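Local coordinates for aminotransferase, class V family protein (Trichomonas vaginalis, PDB 5F8V) that probably catalyses the pyridoxal-phosphate-dependent transfer of an amino group from O-phospho-L-serine to 2-oxoglutarate, the second step of L-serine biosynthesis from 3-phosphoglycerate, at residues F258-E263 / A268-L273; R60-V65 / N181-P186; M36-V41 / K46-E51; L80-I85 / I175-S180. All coordinates share one frame; numbering follows the deposited sequence.

Contact 1 of 4, residues F258-E263 / A268-L273; sequences FKWIEE and AAMDAL
M270 makes a Met-aromatic contact with W260, and the sulfur approaches the indole obliquely. SD lies 5.1 Å from the centre of the W260 six-membered ring, on a line 50° off the ring normal. The atom of the ring closest to it is CZ3, at 4.2 Å from M270 SD, so the meeting is loose. W260 has CG anti to its backbone N (chi1 175°), which carries the benzo part of the indole toward the second helix. M270 is bent at both chi2 and chi3, and this folds its sulfur back from an extended course. The two side chains cross at about a right angle. The next residue, I261, meets the same methionine nearer its backbone: I261 CG2 packs on M270 CG at 3.9 Å, again nearly perpendicular. M270 is thus the one residue of 268-273 that meets both W260 and I261. No hydrogen bond joins the two segments, and the contact is apolar and buried. It ties the last turns of helix 248-263 to the first turns of helix 267-286, across a very short link. M270 also touches N351 of a loop. W260 also lies against P17 and against C20 of helix 18-26. On its other flank helix 248-263 meets helix 46-63, where E262 forms a salt bridge with R58.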
loop_
_atom_site.group_PDB
_atom_site.type_symbol
_atom_site.label_atom_id
_atom_site.label_comp_id
_atom_site.label_asym_id
_atom_site.label_seq_id
_atom_site.Cartn_x
_atom_site.Cartn_y
_atom_site.Cartn_z
ATOM N N PHE A 258 9.907 -10.311 -11.647
ATOM C CA PHE A 258 10.184 -11.745 -11.431
ATOM C C PHE A 258 10.555 -12.436 -12.755
ATOM O O PHE A 258 11.542 -13.170 -12.832
ATOM C CB PHE A 258 9.003 -12.475 -10.768
ATOM C CG PHE A 258 8.608 -11.945 -9.401
ATOM C CD1 PHE A 258 9.482 -11.198 -8.600
ATOM C CD2 PHE A 258 7.342 -12.223 -8.903
ATOM C CE1 PHE A 258 9.075 -10.727 -7.353
ATOM C CE2 PHE A 258 6.940 -11.756 -7.660
ATOM C CZ PHE A 258 7.804 -11.002 -6.887
ATOM N N LYS A 259 9.778 -12.159 -13.796
ATOM C CA LYS A 259 10.064 -12.680 -15.135
ATOM C C LYS A 259 11.445 -12.208 -15.590
ATOM O O LYS A 259 12.254 -12.996 -16.061
ATOM C CB LYS A 259 9.018 -12.209 -16.151
ATOM C CG LYS A 259 7.595 -12.690 -15.916
ATOM C CD LYS A 259 6.617 -11.862 -16.743
ATOM C CE LYS A 259 5.180 -12.253 -16.481
ATOM N NZ LYS A 259 4.214 -11.284 -17.073
ATOM N N TRP A 260 11.715 -10.917 -15.439
ATOM C CA TRP A 260 13.022 -10.380 -15.816
ATOM C C TRP A 260 14.179 -11.093 -15.101
ATOM O O TRP A 260 15.185 -11.383 -15.731
ATOM C CB TRP A 260 13.082 -8.867 -15.602
ATOM C CG TRP A 260 14.421 -8.279 -15.847
ATOM C CD1 TRP A 260 14.937 -7.852 -17.042
ATOM C CD2 TRP A 260 15.422 -8.031 -14.869
ATOM N NE1 TRP A 260 16.204 -7.357 -16.859
ATOM C CE2 TRP A 260 16.524 -7.452 -15.532
ATOM C CE3 TRP A 260 15.499 -8.246 -13.490
ATOM C CZ2 TRP A 260 17.692 -7.094 -14.864
ATOM C CZ3 TRP A 260 16.673 -7.880 -12.819
ATOM C CH2 TRP A 260 17.744 -7.311 -13.508
ATOM N N ILE A 261 14.023 -11.386 -13.814
ATOM C CA ILE A 261 15.033 -12.130 -13.058
ATOM C C ILE A 261 15.222 -13.537 -13.628
ATOM O O ILE A 261 16.353 -14.008 -13.744
ATOM C CB ILE A 261 14.688 -12.230 -11.552
ATOM C CG1 ILE A 261 14.733 -10.845 -10.892
ATOM C CG2 ILE A 261 15.662 -13.162 -10.829
ATOM C CD1 ILE A 261 14.162 -10.805 -9.491
ATOM N N GLU A 262 14.120 -14.202 -13.970
ATOM C CA GLU A 262 14.202 -15.538 -14.584
ATOM C C GLU A 262 14.938 -15.488 -15.921
ATOM O O GLU A 262 15.774 -16.355 -16.202
ATOM C CB GLU A 262 12.819 -16.168 -14.751
ATOM C CG GLU A 262 12.189 -16.560 -13.430
ATOM C CD GLU A 262 10.828 -17.214 -13.589
ATOM O OE1 GLU A 262 9.963 -16.664 -14.303
ATOM O OE2 GLU A 262 10.612 -18.277 -12.971
ATOM N N GLU A 263 14.653 -14.455 -16.717
ATOM C CA GLU A 263 15.302 -14.252 -18.022
ATOM C C GLU A 263 16.825 -14.115 -17.896
ATOM O O GLU A 263 17.563 -14.570 -18.776
ATOM C CB GLU A 263 14.721 -13.020 -18.749
ATOM C CG GLU A 263 13.290 -13.202 -19.246
ATOM C CD GLU A 263 12.573 -11.906 -19.614
ATOM O OE1 GLU A 263 13.222 -10.863 -19.853
ATOM O OE2 GLU A 263 11.329 -11.935 -19.682
ATOM N N ALA A 268 20.753 -17.280 -8.346
ATOM C CA ALA A 268 22.188 -17.566 -8.290
ATOM C C ALA A 268 22.955 -16.673 -9.269
ATOM O O ALA A 268 24.056 -16.205 -8.962
ATOM C CB ALA A 268 22.458 -19.045 -8.570
ATOM N N ALA A 269 22.364 -16.423 -10.435
ATOM C CA ALA A 269 22.910 -15.458 -11.389
ATOM C C ALA A 269 22.891 -14.026 -10.840
ATOM O O ALA A 269 23.835 -13.277 -11.085
ATOM C CB ALA A 269 22.162 -15.523 -12.711
ATOM N N MET A 270 21.824 -13.651 -10.124
ATOM C CA MET A 270 21.749 -12.334 -9.481
ATOM C C MET A 270 22.873 -12.184 -8.452
ATOM O O MET A 270 23.542 -11.156 -8.392
ATOM C CB MET A 270 20.401 -12.092 -8.774
ATOM C CG MET A 270 19.144 -11.905 -9.634
ATOM S SD MET A 270 19.123 -10.754 -11.039
ATOM C CE MET A 270 20.348 -9.506 -10.648
ATOM N N ASP A 271 23.070 -13.223 -7.648
ATOM C CA ASP A 271 24.121 -13.225 -6.645
ATOM C C ASP A 271 25.503 -13.003 -7.274
ATOM O O ASP A 271 26.285 -12.212 -6.759
ATOM C CB ASP A 271 24.085 -14.522 -5.834
ATOM C CG ASP A 271 25.019 -14.494 -4.647
ATOM O OD1 ASP A 271 25.099 -13.456 -3.955
ATOM O OD2 ASP A 271 25.675 -15.525 -4.401
ATOM N N ALA A 272 25.783 -13.678 -8.389
ATOM C CA ALA A 272 27.063 -13.510 -9.106
ATOM C C ALA A 272 27.224 -12.105 -9.696
ATOM O O ALA A 272 28.300 -11.511 -9.594
ATOM C CB ALA A 272 27.224 -14.568 -10.200
ATOM N N LEU A 273 26.168 -11.572 -10.304
ATOM C CA LEU A 273 26.235 -10.223 -10.895
ATOM C C LEU A 273 26.356 -9.133 -9.827
ATOM O O LEU A 273 27.105 -8.177 -9.993
ATOM C CB LEU A 273 25.026 -9.950 -11.787
ATOM C CG LEU A 273 24.928 -10.831 -13.042
ATOM C CD1 LEU A 273 23.611 -10.552 -13.750
ATOM C CD2 LEU A 273 26.114 -10.630 -13.983
#

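Contact 2 of 4, residues R60-V65 / N181-P186; sequences RTLLQV and NFLSRP
A Schellman motif ends helix 46-63, and within it L63 packs on L183 and F182 of a type II turn, N181 to S184. Q64, with positive phi, is the C-prime residue, and V65 N bonds back to R60 O. In the turn, L183 takes the third position with positive phi (65°). Its CD2 methyl has two partners. It lies 3.7 Å from L63 CG, and it also rests above one face of the F182 ring, displaced toward the rim. L63 CD1 meets the same ring obliquely, 3.6 Å from F182 CZ. L63 crosses both side chains at about a right angle. The turn is braced from within: S184 OG, 2.7 Å from N181 O, and S184 N approach that carbonyl from the same face of its plane. The contact joins the helix end to the loop between strands 174-177 and 193-199. I213 of strand 209-215 touches both L63 and F182. F258 of helix 248-263 and L267 of helix 267-286 each touch L183.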
loop_
_atom_site.group_PDB
_atom_site.type_symbol
_atom_site.label_atom_id
_atom_site.label_comp_id
_atom_site.label_asym_id
_atom_site.label_seq_id
_atom_site.Cartn_x
_atom_site.Cartn_y
_atom_site.Cartn_z
ATOM N N ARG A 60 7.443 -18.323 -6.000
ATOM C CA ARG A 60 7.737 -19.628 -5.413
ATOM C C ARG A 60 8.809 -20.361 -6.206
ATOM O O ARG A 60 9.710 -20.945 -5.610
ATOM C CB ARG A 60 6.468 -20.500 -5.266
ATOM C CG ARG A 60 6.738 -21.853 -4.619
ATOM C CD ARG A 60 5.484 -22.698 -4.431
ATOM N NE ARG A 60 4.473 -22.066 -3.594
ATOM C CZ ARG A 60 4.537 -21.921 -2.270
ATOM N NH1 ARG A 60 5.581 -22.350 -1.565
ATOM N NH2 ARG A 60 3.534 -21.336 -1.633
ATOM N N THR A 61 8.718 -20.312 -7.539
ATOM C CA THR A 61 9.695 -20.958 -8.418
ATOM C C THR A 61 11.073 -20.311 -8.264
ATOM O O THR A 61 12.048 -21.008 -8.009
ATOM C CB THR A 61 9.248 -20.925 -9.899
ATOM O OG1 THR A 61 8.117 -21.784 -10.073
ATOM C CG2 THR A 61 10.352 -21.392 -10.833
ATOM N N LEU A 62 11.135 -18.988 -8.420
ATOM C CA LEU A 62 12.380 -18.229 -8.274
ATOM C C LEU A 62 13.146 -18.581 -7.007
ATOM O O LEU A 62 14.339 -18.842 -7.053
ATOM C CB LEU A 62 12.094 -16.722 -8.232
ATOM C CG LEU A 62 12.038 -15.937 -9.535
ATOM C CD1 LEU A 62 11.669 -14.500 -9.196
ATOM C CD2 LEU A 62 13.371 -16.005 -10.270
ATOM N N LEU A 63 12.441 -18.576 -5.882
ATOM C CA LEU A 63 13.051 -18.856 -4.574
ATOM C C LEU A 63 13.071 -20.327 -4.166
ATOM O O LEU A 63 13.747 -20.670 -3.206
ATOM C CB LEU A 63 12.324 -18.075 -3.484
ATOM C CG LEU A 63 12.744 -16.634 -3.242
ATOM C CD1 LEU A 63 11.656 -15.942 -2.432
ATOM C CD2 LEU A 63 14.080 -16.565 -2.521
ATOM N N GLN A 64 12.331 -21.179 -4.874
ATOM C CA GLN A 64 12.077 -22.557 -4.440
ATOM C C GLN A 64 11.575 -22.558 -3.004
ATOM O O GLN A 64 12.114 -23.243 -2.134
ATOM C CB GLN A 64 13.318 -23.448 -4.625
ATOM C CG GLN A 64 13.719 -23.649 -6.080
ATOM C CD GLN A 64 12.688 -24.454 -6.857
ATOM O OE1 GLN A 64 12.696 -25.689 -6.819
ATOM N NE2 GLN A 64 11.793 -23.760 -7.570
ATOM N N VAL A 65 10.530 -21.768 -2.770
ATOM C CA VAL A 65 9.902 -21.703 -1.467
ATOM C C VAL A 65 9.219 -23.062 -1.240
ATOM O O VAL A 65 8.367 -23.444 -2.029
ATOM C CB VAL A 65 8.852 -20.568 -1.363
ATOM C CG1 VAL A 65 8.254 -20.539 0.034
ATOM C CG2 VAL A 65 9.460 -19.207 -1.727
ATOM N N ASN A 181 17.682 -6.853 0.370
ATOM C CA ASN A 181 18.386 -7.902 -0.394
ATOM C C ASN A 181 17.507 -9.055 -0.920
ATOM O O ASN A 181 18.027 -10.095 -1.347
ATOM C CB ASN A 181 19.617 -8.410 0.392
ATOM C CG ASN A 181 19.275 -9.433 1.470
ATOM O OD1 ASN A 181 18.119 -9.644 1.813
ATOM N ND2 ASN A 181 20.304 -10.070 2.015
ATOM N N PHE A 182 16.191 -8.847 -0.931
ATOM C CA PHE A 182 15.248 -9.887 -1.345
ATOM C C PHE A 182 15.400 -10.131 -2.824
ATOM O O PHE A 182 15.369 -9.180 -3.607
ATOM C CB PHE A 182 13.804 -9.464 -1.058
ATOM C CG PHE A 182 12.806 -10.582 -1.151
ATOM C CD1 PHE A 182 11.728 -10.505 -2.032
ATOM C CD2 PHE A 182 12.919 -11.694 -0.331
ATOM C CE1 PHE A 182 10.794 -11.534 -2.105
ATOM C CE2 PHE A 182 11.993 -12.725 -0.396
ATOM C CZ PHE A 182 10.929 -12.645 -1.282
ATOM N N LEU A 183 15.570 -11.399 -3.193
ATOM C CA LEU A 183 15.777 -11.837 -4.590
ATOM C C LEU A 183 17.097 -11.334 -5.205
ATOM O O LEU A 183 17.229 -11.244 -6.429
ATOM C CB LEU A 183 14.570 -11.484 -5.476
ATOM C CG LEU A 183 13.208 -11.942 -4.940
ATOM C CD1 LEU A 183 12.086 -11.201 -5.637
ATOM C CD2 LEU A 183 13.041 -13.454 -5.097
ATOM N N SER A 184 18.075 -11.034 -4.347
ATOM C CA SER A 184 19.430 -10.716 -4.782
ATOM C C SER A 184 20.309 -11.957 -4.727
ATOM O O SER A 184 21.441 -11.919 -5.198
ATOM C CB SER A 184 20.024 -9.609 -3.912
ATOM O OG SER A 184 20.370 -10.091 -2.627
ATOM N N ARG A 185 19.791 -13.041 -4.134
ATOM C CA ARG A 185 20.495 -14.314 -4.035
ATOM C C ARG A 185 19.548 -15.451 -3.611
ATOM O O ARG A 185 18.439 -15.188 -3.129
ATOM C CB ARG A 185 21.646 -14.209 -3.032
ATOM C CG ARG A 185 21.227 -13.702 -1.666
ATOM C CD ARG A 185 22.424 -13.658 -0.743
ATOM N NE ARG A 185 22.058 -13.270 0.614
ATOM C CZ ARG A 185 22.923 -12.854 1.545
ATOM N NH1 ARG A 185 24.232 -12.775 1.294
ATOM N NH2 ARG A 185 22.476 -12.521 2.750
ATOM N N PRO A 186 19.984 -16.716 -3.764
ATOM C CA PRO A 186 19.138 -17.817 -3.294
ATOM C C PRO A 186 18.989 -17.846 -1.776
ATOM O O PRO A 186 19.845 -17.323 -1.062
ATOM C CB PRO A 186 19.890 -19.074 -3.770
ATOM C CG PRO A 186 20.793 -18.595 -4.857
ATOM C CD PRO A 186 21.204 -17.224 -4.414
#

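Contact 3 of 4, residues M36-V41 / K46-E51; sequences MSVIEV and KHWMEE
The loop 36-41 folds back beside the first turns of helix 46-63, bringing the V41 and W48 CA atoms to 6.8 Å. Two valines of the loop then meet the tryptophan, one at its CB, the other at the benzo part of the indole. V41 CG1 packs on W48 CB at 4.0 Å, close to the helix backbone. V38 CG2 lies 3.9 Å from W48 CZ3 and comes to the ring obliquely. W48 has CG anti to its backbone N (chi1 179°), and this swings the ring to the V38 end. V41 CG1 also comes near H47 CB, but only at 4.5 Å. The loop keeps its shape through bonds of its own. S37 OG accepts from I39 N, an ST turn. S37 N bonds to E40 OE1 at 2.8 Å, and the N-H points fairly straight at the oxygen. E40 also reaches the dimer interface: OE1 forms a salt bridge with R5 of the second subunit, and OE2 accepts from the backbone N of V16 of that subunit. The indole NE1 is bonded to Q52, one turn further along its own helix. What passes between the segments is therefore purely apolar. The polar groups of S37, E40 and the W48 indole find their partners away from the valine-tryptophan contact, and the arginine of the second subunit probably favours the ionised form of E40.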
loop_
_atom_site.group_PDB
_atom_site.type_symbol
_atom_site.label_atom_id
_atom_site.label_comp_id
_atom_site.label_asym_id
_atom_site.label_seq_id
_atom_site.Cartn_x
_atom_site.Cartn_y
_atom_site.Cartn_z
ATOM N N MET A 36 -8.785 -2.941 -21.205
ATOM C CA MET A 36 -8.559 -2.049 -20.065
ATOM C C MET A 36 -7.148 -2.187 -19.505
ATOM O O MET A 36 -6.465 -3.183 -19.735
ATOM C CB MET A 36 -9.606 -2.297 -18.970
ATOM C CG MET A 36 -9.948 -3.755 -18.726
ATOM S SD MET A 36 -11.534 -3.993 -17.901
ATOM C CE MET A 36 -11.649 -5.774 -17.979
ATOM N N SER A 37 -6.729 -1.151 -18.785
ATOM C CA SER A 37 -5.466 -1.143 -18.062
ATOM C C SER A 37 -5.527 -2.200 -16.970
ATOM O O SER A 37 -6.615 -2.543 -16.501
ATOM C CB SER A 37 -5.236 0.234 -17.423
ATOM O OG SER A 37 -3.968 0.314 -16.781
ATOM N N VAL A 38 -4.369 -2.706 -16.553
ATOM C CA VAL A 38 -4.298 -3.530 -15.342
ATOM C C VAL A 38 -4.816 -2.740 -14.132
ATOM O O VAL A 38 -5.390 -3.325 -13.219
ATOM C CB VAL A 38 -2.873 -4.093 -15.076
ATOM C CG1 VAL A 38 -1.907 -3.005 -14.627
ATOM C CG2 VAL A 38 -2.923 -5.217 -14.052
ATOM N N ILE A 39 -4.634 -1.418 -14.159
ATOM C CA ILE A 39 -5.139 -0.502 -13.118
ATOM C C ILE A 39 -6.684 -0.471 -13.006
ATOM O O ILE A 39 -7.212 -0.167 -11.935
ATOM C CB ILE A 39 -4.589 0.938 -13.338
ATOM C CG1 ILE A 39 -3.061 0.969 -13.161
ATOM C CG2 ILE A 39 -5.218 1.949 -12.375
ATOM C CD1 ILE A 39 -2.412 2.274 -13.584
ATOM N N GLU A 40 -7.407 -0.784 -14.085
ATOM C CA GLU A 40 -8.872 -0.650 -14.113
ATOM C C GLU A 40 -9.632 -1.967 -13.940
ATOM O O GLU A 40 -10.864 -1.993 -14.021
ATOM C CB GLU A 40 -9.322 0.006 -15.424
ATOM C CG GLU A 40 -8.696 1.358 -15.728
ATOM C CD GLU A 40 -8.840 1.730 -17.194
ATOM O OE1 GLU A 40 -8.347 0.962 -18.050
ATOM O OE2 GLU A 40 -9.432 2.784 -17.496
ATOM N N VAL A 41 -8.901 -3.041 -13.669
ATOM C CA VAL A 41 -9.443 -4.393 -13.686
ATOM C C VAL A 41 -9.922 -4.776 -12.285
ATOM O O VAL A 41 -9.246 -4.488 -11.304
ATOM C CB VAL A 41 -8.361 -5.367 -14.217
ATOM C CG1 VAL A 41 -8.699 -6.808 -13.905
ATOM C CG2 VAL A 41 -8.186 -5.179 -15.718
ATOM N N LYS A 46 -11.712 -12.583 -13.586
ATOM C CA LYS A 46 -10.910 -13.740 -13.999
ATOM C C LYS A 46 -9.463 -13.349 -14.306
ATOM O O LYS A 46 -8.524 -14.021 -13.872
ATOM C CB LYS A 46 -11.533 -14.430 -15.223
ATOM C CG LYS A 46 -11.129 -15.889 -15.352
ATOM C CD LYS A 46 -11.036 -16.380 -16.793
ATOM C CE LYS A 46 -10.337 -17.736 -16.824
ATOM N NZ LYS A 46 -10.255 -18.337 -18.180
ATOM N N HIS A 47 -9.296 -12.252 -15.036
ATOM C CA HIS A 47 -7.969 -11.780 -15.431
ATOM C C HIS A 47 -7.051 -11.477 -14.250
ATOM O O HIS A 47 -5.898 -11.897 -14.260
ATOM C CB HIS A 47 -8.068 -10.548 -16.326
ATOM C CG HIS A 47 -8.744 -10.815 -17.633
ATOM N ND1 HIS A 47 -9.993 -10.319 -17.936
ATOM C CD2 HIS A 47 -8.358 -11.547 -18.703
ATOM C CE1 HIS A 47 -10.343 -10.724 -19.145
ATOM N NE2 HIS A 47 -9.367 -11.470 -19.631
ATOM N N TRP A 48 -7.548 -10.759 -13.243
ATOM C CA TRP A 48 -6.696 -10.431 -12.095
ATOM C C TRP A 48 -6.325 -11.668 -11.265
ATOM O O TRP A 48 -5.162 -11.850 -10.904
ATOM C CB TRP A 48 -7.276 -9.347 -11.163
ATOM C CG TRP A 48 -6.295 -9.171 -10.059
ATOM C CD1 TRP A 48 -6.418 -9.588 -8.761
ATOM C CD2 TRP A 48 -4.959 -8.706 -10.206
ATOM N NE1 TRP A 48 -5.253 -9.349 -8.074
ATOM C CE2 TRP A 48 -4.336 -8.813 -8.940
ATOM C CE3 TRP A 48 -4.225 -8.184 -11.285
ATOM C CZ2 TRP A 48 -3.022 -8.395 -8.718
ATOM C CZ3 TRP A 48 -2.916 -7.776 -11.066
ATOM C CH2 TRP A 48 -2.331 -7.886 -9.789
ATOM N N MET A 49 -7.310 -12.507 -10.961
ATOM C CA MET A 49 -7.049 -13.724 -10.195
ATOM C C MET A 49 -5.998 -14.650 -10.826
ATOM O O MET A 49 -5.267 -15.316 -10.107
ATOM C CB MET A 49 -8.357 -14.466 -9.903
ATOM C CG MET A 49 -9.180 -13.763 -8.829
ATOM S SD MET A 49 -10.830 -14.452 -8.623
ATOM C CE MET A 49 -10.490 -16.022 -7.832
ATOM N N GLU A 50 -5.917 -14.680 -12.155
ATOM C CA GLU A 50 -4.835 -15.387 -12.856
ATOM C C GLU A 50 -3.470 -14.717 -12.662
ATOM O O GLU A 50 -2.477 -15.399 -12.403
ATOM C CB GLU A 50 -5.133 -15.486 -14.354
ATOM C CG GLU A 50 -6.214 -16.486 -14.715
ATOM C CD GLU A 50 -6.407 -16.619 -16.220
ATOM O OE1 GLU A 50 -6.562 -15.583 -16.907
ATOM O OE2 GLU A 50 -6.405 -17.765 -16.722
ATOM N N GLU A 51 -3.424 -13.389 -12.800
ATOM C CA GLU A 51 -2.169 -12.638 -12.654
ATOM C C GLU A 51 -1.558 -12.829 -11.271
ATOM O O GLU A 51 -0.361 -13.070 -11.145
ATOM C CB GLU A 51 -2.394 -11.142 -12.918
ATOM C CG GLU A 51 -1.162 -10.239 -12.753
ATOM C CD GLU A 51 -0.058 -10.478 -13.776
ATOM O OE1 GLU A 51 -0.261 -11.199 -14.770
ATOM O OE2 GLU A 51 1.035 -9.916 -13.595
#

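Contact 4 of 4, residues L80-I85 / I175-S180; sequences LQFSAI and IIDMSS
F82 and D177 meet where helix 78-89 packs against strand 174-177 of the mixed sheet in the fold type I aminotransferase domain. The carboxylate comes to the edge of the phenyl ring. D177 OD2 lies in the ring plane, 3.6 Å from F82 CE1, and CZ is only slightly farther. The two planes are 68° apart, so the carboxylate stands steeply to the ring. A turn along the helix, I85 and I175 run past each other in opposite directions. I85 CG2 touches I175 CD1 at 3.6 Å, and I85 CD1 lies 3.8 Å from I175 CG2, so the two methyls of each isoleucine meet those of the other. D177 OD2 is also close to N1 of the modified residue LLP at position 202, although the nature of that pairing is not settled. An aspartate in this place is the usual partner of the pyridine nitrogen in the fold type. The other oxygen fixes the rotation of the group. D177 OD1 accepts from S179 N in an Asx turn, with the N-H coming from 37° above the carboxylate plane. It also takes S179 OG, at 2.7 Å from D177 OD1, on its syn lone pair.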
loop_
_atom_site.group_PDB
_atom_site.type_symbol
_atom_site.label_atom_id
_atom_site.label_comp_id
_atom_site.label_asym_id
_atom_site.label_seq_id
_atom_site.Cartn_x
_atom_site.Cartn_y
_atom_site.Cartn_z
ATOM N N LEU A 80 5.195 -1.301 8.526
ATOM C CA LEU A 80 3.930 -1.894 8.963
ATOM C C LEU A 80 4.115 -3.354 9.399
ATOM O O LEU A 80 3.480 -3.797 10.366
ATOM C CB LEU A 80 2.863 -1.791 7.855
ATOM C CG LEU A 80 1.425 -2.143 8.277
ATOM C CD1 LEU A 80 0.912 -1.205 9.367
ATOM C CD2 LEU A 80 0.484 -2.127 7.080
ATOM N N GLN A 81 4.993 -4.094 8.712
ATOM C CA GLN A 81 5.261 -5.485 9.094
ATOM C C GLN A 81 6.039 -5.574 10.419
ATOM O O GLN A 81 5.850 -6.535 11.161
ATOM C CB GLN A 81 5.974 -6.285 7.991
ATOM C CG GLN A 81 5.431 -6.131 6.568
ATOM C CD GLN A 81 3.916 -6.099 6.480
ATOM O OE1 GLN A 81 3.228 -6.907 7.107
ATOM N NE2 GLN A 81 3.387 -5.167 5.689
ATOM N N PHE A 82 6.858 -4.574 10.746
ATOM C CA PHE A 82 7.470 -4.507 12.100
ATOM C C PHE A 82 6.403 -4.585 13.205
ATOM O O PHE A 82 6.628 -5.195 14.246
ATOM C CB PHE A 82 8.274 -3.216 12.352
ATOM C CG PHE A 82 9.424 -2.964 11.409
ATOM C CD1 PHE A 82 9.935 -3.943 10.548
ATOM C CD2 PHE A 82 10.047 -1.708 11.428
ATOM C CE1 PHE A 82 11.000 -3.662 9.712
ATOM C CE2 PHE A 82 11.116 -1.435 10.597
ATOM C CZ PHE A 82 11.593 -2.412 9.738
ATOM N N SER A 83 5.264 -3.940 12.980
ATOM C CA SER A 83 4.144 -3.992 13.915
ATOM C C SER A 83 3.439 -5.345 13.868
ATOM O O SER A 83 3.156 -5.935 14.915
ATOM C CB SER A 83 3.143 -2.895 13.598
ATOM O OG SER A 83 3.776 -1.637 13.511
ATOM N N ALA A 84 3.181 -5.841 12.662
ATOM C CA ALA A 84 2.425 -7.079 12.476
ATOM C C ALA A 84 3.152 -8.318 12.990
ATOM O O ALA A 84 2.506 -9.252 13.455
ATOM C CB ALA A 84 2.027 -7.254 11.013
ATOM N N ILE A 85 4.484 -8.324 12.934
ATOM C CA ILE A 85 5.265 -9.490 13.357
ATOM C C ILE A 85 4.926 -9.940 14.799
ATOM O O ILE A 85 4.522 -11.094 14.994
ATOM C CB ILE A 85 6.800 -9.281 13.153
ATOM C CG1 ILE A 85 7.175 -9.257 11.652
ATOM C CG2 ILE A 85 7.619 -10.338 13.893
ATOM C CD1 ILE A 85 6.861 -10.503 10.839
ATOM N N ILE A 175 12.922 -14.690 12.096
ATOM C CA ILE A 175 12.090 -13.734 11.379
ATOM C C ILE A 175 13.039 -12.702 10.782
ATOM O O ILE A 175 13.719 -11.992 11.526
ATOM C CB ILE A 175 11.044 -13.068 12.287
ATOM C CG1 ILE A 175 10.092 -14.149 12.827
ATOM C CG2 ILE A 175 10.291 -11.999 11.503
ATOM C CD1 ILE A 175 8.887 -13.649 13.574
ATOM N N ILE A 176 13.072 -12.629 9.450
ATOM C CA ILE A 176 14.141 -11.958 8.739
ATOM C C ILE A 176 13.611 -10.800 7.882
ATOM O O ILE A 176 12.759 -11.000 7.001
ATOM C CB ILE A 176 14.946 -12.941 7.847
ATOM C CG1 ILE A 176 15.205 -14.266 8.587
ATOM C CG2 ILE A 176 16.242 -12.295 7.394
ATOM C CD1 ILE A 176 16.133 -15.231 7.882
ATOM N N ASP A 177 14.117 -9.595 8.143
ATOM C CA ASP A 177 13.863 -8.449 7.251
ATOM C C ASP A 177 14.865 -8.509 6.111
ATOM O O ASP A 177 16.060 -8.231 6.302
ATOM C CB ASP A 177 13.968 -7.119 8.003
ATOM C CG ASP A 177 13.635 -5.897 7.127
ATOM O OD1 ASP A 177 13.271 -6.034 5.942
ATOM O OD2 ASP A 177 13.736 -4.781 7.650
ATOM N N MET A 178 14.365 -8.876 4.930
ATOM C CA MET A 178 15.159 -8.933 3.718
ATOM C C MET A 178 14.767 -7.833 2.742
ATOM O O MET A 178 14.878 -8.004 1.515
ATOM C CB MET A 178 14.964 -10.296 3.071
ATOM C CG MET A 178 15.536 -11.434 3.900
ATOM S SD MET A 178 15.464 -12.942 2.922
ATOM C CE MET A 178 16.595 -14.003 3.829
ATOM N N SER A 179 14.324 -6.697 3.273
ATOM C CA SER A 179 13.798 -5.626 2.413
ATOM C C SER A 179 14.807 -5.217 1.343
ATOM O O SER A 179 14.480 -5.197 0.150
ATOM C CB SER A 179 13.338 -4.439 3.252
ATOM O OG SER A 179 12.104 -4.747 3.886
ATOM N N SER A 180 16.050 -5.001 1.746
ATOM C CA SER A 180 17.078 -4.499 0.829
ATOM C C SER A 180 17.937 -5.564 0.136
ATOM O O SER A 180 18.844 -5.209 -0.616
ATOM C CB SER A 180 17.972 -3.507 1.573
ATOM O OG SER A 180 18.514 -4.101 2.736
#

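All four contacts are buried, but the centre of contact 4 lies about 9 Å from the centre of the chain and that of contact 3 about 27 Å. Contacts 3 and 4 both touch the second subunit. Contacts 1 and 2 are neighbours, with centres about 9 Å apart. They touch where L62 meets I261 and E262, and where F258 meets L183. Contacts 2 and 3 hold opposite ends of helix 46-63. Contacts 2 and 4 have adjoining segments after strand 174-177. The chemistry follows the place. Contacts 1, 2 and 3 are apolar across their segments, and contact 1 adds a sulfur. Contact 4 adds a carboxylate at an aromatic edge, beside the cofactor, to an isoleucine pair.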